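Local coordinates for minor pilin subunit PapF (Escherichia coli, PDB 2W07), which serves as an adaptor subunit of P pili, the surface fibres with which the bacterium colonizes host epithelium, and is bound here to its chaperone PapD, at residues I30-D36 against V123-N127; I12-N18 against I46-P51. The protein carries 1 engineered substitution. All coordinates share one frame. Residues are numbered along the deposited sequence.

Interaction 1: I30-D36 against V123-N127; sequences INPEHVD and VPFRN
This is a loop-on-strand contact in an immunoglobulin-like pilin domain: residues 30-36, an irregular loop between strands 24-26 and 42-49, fold against the end of strand 116-126. The backbones come closest at D36 and F125, whose CA atoms lie 4.4 Å apart, yet no backbone-to-backbone hydrogen bond joins the segments, so the hydrogen bonds across the contact run from a side chain to a backbone carbonyl; D36 CA adds a CA-H...O contact to P124 O at 3.2 Å. The loop starts extended at I30 and N31 and ends with D36 in the left-handed region (phi/psi 30/43). H34, chi1 p, lays its ring on P124: P124 CG stands 3.9 Å from the ring centroid and 24° off the normal, a CH-pi contact over the face. F81 of the adjacent strand 81-87 meets the same imidazole and also touches P32 and P124, tying the loop to the sheet. R126 (p, t, t) reaches back along the loop, with E33 OE1 over one face of its guanidinium and D36 OD1 over the other. The E33 OE1 to R126 NE distance of 3.0 Å makes a salt bridge, but the oxygen is well out of the guanidinium plane, so the attraction is one of charge alone. Two weak, bent hydrogen bonds join R126 to the carbonyl of H34: R126 NE to H34 O at 2.7 Å and R126 NH2 to H34 O at 2.9 Å.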
loop_
_atom_site.group_PDB
_atom_site.type_symbol
_atom_site.label_atom_id
_atom_site.label_comp_id
_atom_site.label_asym_id
_atom_site.label_seq_id
_atom_site.Cartn_x
_atom_site.Cartn_y
_atom_site.Cartn_z
ATOM N N ILE B 30 -16.577 -18.808 -22.546
ATOM C CA ILE B 30 -16.933 -17.893 -23.620
ATOM C C ILE B 30 -15.903 -17.959 -24.739
ATOM O O ILE B 30 -14.728 -18.221 -24.493
ATOM C CB ILE B 30 -17.009 -16.441 -23.113
ATOM C CG1 ILE B 30 -15.618 -15.972 -22.674
ATOM C CG2 ILE B 30 -18.000 -16.346 -21.955
ATOM C CD1 ILE B 30 -15.550 -14.510 -22.301
ATOM N N ASN B 31 -16.352 -17.724 -25.968
ATOM C CA ASN B 31 -15.455 -17.744 -27.116
ATOM C C ASN B 31 -14.767 -16.389 -27.186
ATOM O O ASN B 31 -15.433 -15.354 -27.196
ATOM C CB ASN B 31 -16.240 -17.984 -28.409
ATOM C CG ASN B 31 -15.333 -18.218 -29.607
ATOM O OD1 ASN B 31 -14.419 -17.437 -29.871
ATOM N ND2 ASN B 31 -15.589 -19.296 -30.341
ATOM N N PRO B 32 -13.424 -16.375 -27.228
ATOM C CA PRO B 32 -12.660 -15.125 -27.297
ATOM C C PRO B 32 -13.119 -14.169 -28.405
ATOM O O PRO B 32 -12.547 -13.093 -28.581
ATOM C CB PRO B 32 -11.230 -15.616 -27.495
ATOM C CG PRO B 32 -11.217 -16.882 -26.692
ATOM C CD PRO B 32 -12.519 -17.533 -27.107
ATOM N N GLU B 33 -14.147 -14.570 -29.150
ATOM C CA GLU B 33 -14.704 -13.746 -30.223
ATOM C C GLU B 33 -15.925 -12.984 -29.712
ATOM O O GLU B 33 -17.044 -13.499 -29.726
ATOM C CB GLU B 33 -15.101 -14.620 -31.412
ATOM C CG GLU B 33 -13.947 -14.953 -32.339
ATOM C CD GLU B 33 -13.386 -13.720 -33.017
ATOM O OE1 GLU B 33 -12.804 -12.868 -32.311
ATOM O OE2 GLU B 33 -13.533 -13.596 -34.253
ATOM N N HIS B 34 -15.699 -11.751 -29.270
ATOM C CA HIS B 34 -16.762 -10.915 -28.724
ATOM C C HIS B 34 -16.688 -9.469 -29.211
ATOM O O HIS B 34 -15.810 -9.108 -29.993
ATOM C CB HIS B 34 -16.673 -10.938 -27.208
ATOM C CG HIS B 34 -15.292 -10.683 -26.702
ATOM N ND1 HIS B 34 -14.591 -9.538 -27.012
ATOM C CD2 HIS B 34 -14.459 -11.444 -25.955
ATOM C CE1 HIS B 34 -13.386 -9.604 -26.478
ATOM N NE2 HIS B 34 -13.281 -10.751 -25.832
ATOM N N VAL B 35 -17.611 -8.647 -28.715
ATOM C CA VAL B 35 -17.703 -7.240 -29.094
ATOM C C VAL B 35 -16.823 -6.295 -28.284
ATOM O O VAL B 35 -16.738 -5.107 -28.593
ATOM C CB VAL B 35 -19.158 -6.746 -28.984
ATOM C CG1 VAL B 35 -20.047 -7.542 -29.921
ATOM C CG2 VAL B 35 -19.648 -6.890 -27.551
ATOM N N ASP B 36 -16.177 -6.829 -27.251
ATOM C CA ASP B 36 -15.297 -6.054 -26.374
ATOM C C ASP B 36 -15.689 -4.585 -26.236
ATOM O O ASP B 36 -14.837 -3.698 -26.260
ATOM C CB ASP B 36 -13.840 -6.152 -26.846
ATOM C CG ASP B 36 -13.655 -5.703 -28.277
ATOM O OD1 ASP B 36 -14.069 -6.444 -29.189
ATOM O OD2 ASP B 36 -13.096 -4.610 -28.494
ATOM N N VAL B 123 -13.689 -6.611 -18.418
ATOM C CA VAL B 123 -14.397 -6.992 -19.629
ATOM C C VAL B 123 -13.426 -7.362 -20.748
ATOM O O VAL B 123 -12.485 -6.623 -21.039
ATOM C CB VAL B 123 -15.335 -5.851 -20.099
ATOM C CG1 VAL B 123 -14.584 -4.541 -20.122
ATOM C CG2 VAL B 123 -15.902 -6.171 -21.479
ATOM N N PRO B 124 -13.645 -8.524 -21.388
ATOM C CA PRO B 124 -12.783 -8.985 -22.477
ATOM C C PRO B 124 -12.647 -7.947 -23.583
ATOM O O PRO B 124 -13.579 -7.192 -23.862
ATOM C CB PRO B 124 -13.460 -10.281 -22.930
ATOM C CG PRO B 124 -14.891 -10.079 -22.552
ATOM C CD PRO B 124 -14.774 -9.449 -21.192
ATOM N N PHE B 125 -11.470 -7.910 -24.202
ATOM C CA PHE B 125 -11.184 -6.943 -25.249
ATOM C C PHE B 125 -10.214 -7.475 -26.309
ATOM O O PHE B 125 -9.105 -7.900 -25.987
ATOM C CB PHE B 125 -10.595 -5.682 -24.614
ATOM C CG PHE B 125 -10.179 -4.632 -25.604
ATOM C CD1 PHE B 125 -11.129 -3.884 -26.289
ATOM C CD2 PHE B 125 -8.834 -4.388 -25.852
ATOM C CE1 PHE B 125 -10.746 -2.908 -27.206
ATOM C CE2 PHE B 125 -8.438 -3.414 -26.767
ATOM C CZ PHE B 125 -9.396 -2.674 -27.445
ATOM N N ARG B 126 -10.629 -7.461 -27.571
ATOM C CA ARG B 126 -9.736 -7.908 -28.632
ATOM C C ARG B 126 -9.423 -6.723 -29.532
ATOM O O ARG B 126 -10.317 -6.098 -30.095
ATOM C CB ARG B 126 -10.328 -9.091 -29.415
ATOM C CG ARG B 126 -11.735 -8.941 -29.933
ATOM C CD ARG B 126 -12.222 -10.292 -30.469
ATOM N NE ARG B 126 -13.574 -10.223 -31.021
ATOM C CZ ARG B 126 -13.859 -9.901 -32.278
ATOM N NH1 ARG B 126 -12.884 -9.623 -33.134
ATOM N NH2 ARG B 126 -15.123 -9.846 -32.676
ATOM N N ASN B 127 -8.135 -6.409 -29.627
ATOM C CA ASN B 127 -7.652 -5.274 -30.401
ATOM C C ASN B 127 -7.312 -5.610 -31.842
ATOM O O ASN B 127 -6.568 -4.876 -32.494
ATOM C CB ASN B 127 -6.417 -4.693 -29.727
ATOM C CG ASN B 127 -5.236 -5.645 -29.775
ATOM O OD1 ASN B 127 -5.408 -6.842 -30.015
ATOM N ND2 ASN B 127 -4.036 -5.123 -29.543
#

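Interaction 2: I12-N18 against I46-P51; sequences IPPCTIN and ISISCP
C15 SG meets C50 SG at 2.0 Å in a disulfide with chi3 of 95°, both cysteines having chi1 in the m well, and C15 CB rests 3.8 Å from I48 CG2. The link lies just beyond a short antiparallel ladder: segments 12-18 and 46-51 run 161° apart, and the CA atoms of C15 and C50 are 4.1 Å from each other. T16 and S49 form the hydrogen-bonded pair, with T16 N to S49 O at 2.9 Å and S49 N to T16 O at 3.1 Å; I17 and I48 follow as the non-hydrogen-bonded pair, CA atoms 5.0 Å apart. N18, in the left-handed region (phi/psi 37/57), adds N18 N to S47 O at 2.7 Å. On one face I17 CD1 packs 3.4 Å from I48 CD1, both side chains m, m, and I17 CG2 approaches I46 CD1 at 4.0 Å; on the other, T16 CG2 meets S49 CB at 3.4 Å, and a water donates to T16 O at 3.0 Å. Before the disulfide the chain is extended through P13 and P14, and P13 CG lies 3.9 Å from P51 CG. I12 makes backbone hydrogen bonds to the PapD chain, and I17 packs on an apolar PapD side chain. A disulfide fastening a short strand, outermost in the sheet within this chain, to its antiparallel neighbour is characteristic of the pilin immunoglobulin-like fold, here in its chaperone-bound form.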
loop_
_atom_site.group_PDB
_atom_site.type_symbol
_atom_site.label_atom_id
_atom_site.label_comp_id
_atom_site.label_asym_id
_atom_site.label_seq_id
_atom_site.Cartn_x
_atom_site.Cartn_y
_atom_site.Cartn_z
ATOM N N ILE B 12 0.088 -2.754 15.012
ATOM C CA ILE B 12 -1.238 -2.781 14.425
ATOM C C ILE B 12 -1.014 -3.350 13.029
ATOM O O ILE B 12 -0.232 -2.811 12.253
ATOM C CB ILE B 12 -1.852 -1.372 14.346
ATOM C CG1 ILE B 12 -2.498 -1.012 15.688
ATOM C CG2 ILE B 12 -2.885 -1.313 13.245
ATOM C CD1 ILE B 12 -1.525 -0.838 16.829
ATOM N N PRO B 13 -1.691 -4.460 12.698
ATOM C CA PRO B 13 -1.534 -5.089 11.385
ATOM C C PRO B 13 -2.292 -4.434 10.249
ATOM O O PRO B 13 -3.167 -3.601 10.464
ATOM C CB PRO B 13 -2.012 -6.518 11.642
ATOM C CG PRO B 13 -3.145 -6.292 12.579
ATOM C CD PRO B 13 -2.590 -5.259 13.553
ATOM N N PRO B 14 -1.947 -4.801 9.009
ATOM C CA PRO B 14 -2.626 -4.234 7.846
ATOM C C PRO B 14 -3.984 -4.900 7.687
ATOM O O PRO B 14 -4.267 -5.916 8.322
ATOM C CB PRO B 14 -1.669 -4.553 6.701
ATOM C CG PRO B 14 -1.039 -5.815 7.137
ATOM C CD PRO B 14 -0.771 -5.586 8.599
ATOM N N CYS B 15 -4.821 -4.331 6.839
ATOM C CA CYS B 15 -6.151 -4.868 6.625
ATOM C C CYS B 15 -6.145 -6.231 5.938
ATOM O O CYS B 15 -5.230 -6.565 5.184
ATOM C CB CYS B 15 -6.959 -3.873 5.808
ATOM S SG CYS B 15 -6.645 -2.151 6.309
ATOM N N THR B 16 -7.170 -7.021 6.231
ATOM C CA THR B 16 -7.330 -8.345 5.647
ATOM C C THR B 16 -8.172 -8.147 4.389
ATOM O O THR B 16 -9.153 -7.406 4.408
ATOM C CB THR B 16 -8.036 -9.303 6.648
ATOM O OG1 THR B 16 -8.583 -10.432 5.950
ATOM C CG2 THR B 16 -9.142 -8.573 7.384
ATOM N N ILE B 17 -7.782 -8.796 3.297
ATOM C CA ILE B 17 -8.488 -8.649 2.030
ATOM C C ILE B 17 -9.391 -9.834 1.718
ATOM O O ILE B 17 -8.927 -10.967 1.553
ATOM C CB ILE B 17 -7.488 -8.434 0.881
ATOM C CG1 ILE B 17 -6.542 -7.282 1.242
ATOM C CG2 ILE B 17 -8.230 -8.124 -0.404
ATOM C CD1 ILE B 17 -7.251 -5.984 1.618
ATOM N N ASN B 18 -10.685 -9.529 1.620
ATOM C CA ASN B 18 -11.749 -10.495 1.380
ATOM C C ASN B 18 -11.489 -11.826 2.093
ATOM O O ASN B 18 -11.428 -12.897 1.492
ATOM C CB ASN B 18 -12.012 -10.664 -0.128
ATOM C CG ASN B 18 -11.162 -11.721 -0.767
ATOM O OD1 ASN B 18 -9.945 -11.738 -0.600
ATOM N ND2 ASN B 18 -11.800 -12.616 -1.525
ATOM N N ILE B 46 -14.365 -6.882 -3.612
ATOM C CA ILE B 46 -13.532 -7.487 -2.587
ATOM C C ILE B 46 -13.549 -6.621 -1.330
ATOM O O ILE B 46 -13.361 -5.406 -1.392
ATOM C CB ILE B 46 -12.091 -7.692 -3.107
ATOM C CG1 ILE B 46 -11.460 -6.356 -3.490
ATOM C CG2 ILE B 46 -12.113 -8.591 -4.334
ATOM C CD1 ILE B 46 -10.695 -5.706 -2.375
ATOM N N SER B 47 -13.793 -7.263 -0.191
ATOM C CA SER B 47 -13.875 -6.574 1.090
ATOM C C SER B 47 -12.528 -6.254 1.729
ATOM O O SER B 47 -11.562 -7.014 1.607
ATOM C CB SER B 47 -14.719 -7.401 2.061
ATOM O OG SER B 47 -14.178 -8.703 2.208
ATOM N N ILE B 48 -12.489 -5.115 2.416
ATOM C CA ILE B 48 -11.294 -4.638 3.102
ATOM C C ILE B 48 -11.627 -4.418 4.581
ATOM O O ILE B 48 -12.298 -3.447 4.928
ATOM C CB ILE B 48 -10.812 -3.282 2.526
ATOM C CG1 ILE B 48 -10.854 -3.299 0.996
ATOM C CG2 ILE B 48 -9.404 -2.986 3.015
ATOM C CD1 ILE B 48 -9.905 -4.276 0.361
ATOM N N SER B 49 -11.159 -5.316 5.443
ATOM C CA SER B 49 -11.406 -5.213 6.885
ATOM C C SER B 49 -10.145 -4.736 7.600
ATOM O O SER B 49 -9.142 -5.444 7.637
ATOM C CB SER B 49 -11.838 -6.576 7.442
ATOM O OG SER B 49 -11.839 -6.579 8.863
ATOM N N CYS B 50 -10.201 -3.538 8.170
ATOM C CA CYS B 50 -9.045 -2.974 8.861
ATOM C C CYS B 50 -9.155 -2.967 10.382
ATOM O O CYS B 50 -10.250 -3.062 10.933
ATOM C CB CYS B 50 -8.794 -1.545 8.387
ATOM S SG CYS B 50 -8.495 -1.363 6.604
ATOM N N PRO B 51 -8.005 -2.850 11.075
ATOM C CA PRO B 51 -7.867 -2.819 12.538
ATOM C C PRO B 51 -8.290 -1.498 13.187
ATOM O O PRO B 51 -8.795 -1.485 14.314
ATOM C CB PRO B 51 -6.374 -3.086 12.755
ATOM C CG PRO B 51 -5.955 -3.805 11.509
ATOM C CD PRO B 51 -6.684 -3.033 10.451
HETATM O O HOH W 1 -11.609 -9.056 4.305
#

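Interactions 1 and 2 occupy opposite sides of the chain's centre, with their own centres 33 Å apart and their nearest atoms about 14 Å apart, so neither touches the other. One sheet connects them: strand 116-126, which ends in interaction 1, is the antiparallel neighbour of strand 42-49, which ends in interaction 2. Backbone hydrogen bonds of I46 with F118 and I48 with S116 make that join at the disulfide end. The segments alternate in sequence, since the loop 30-36 lies between 12-18 and 46-51, with 123-127 following. PapD comes within reach of interaction 2, consistent with chaperone donor-strand complementation of the pilin groove.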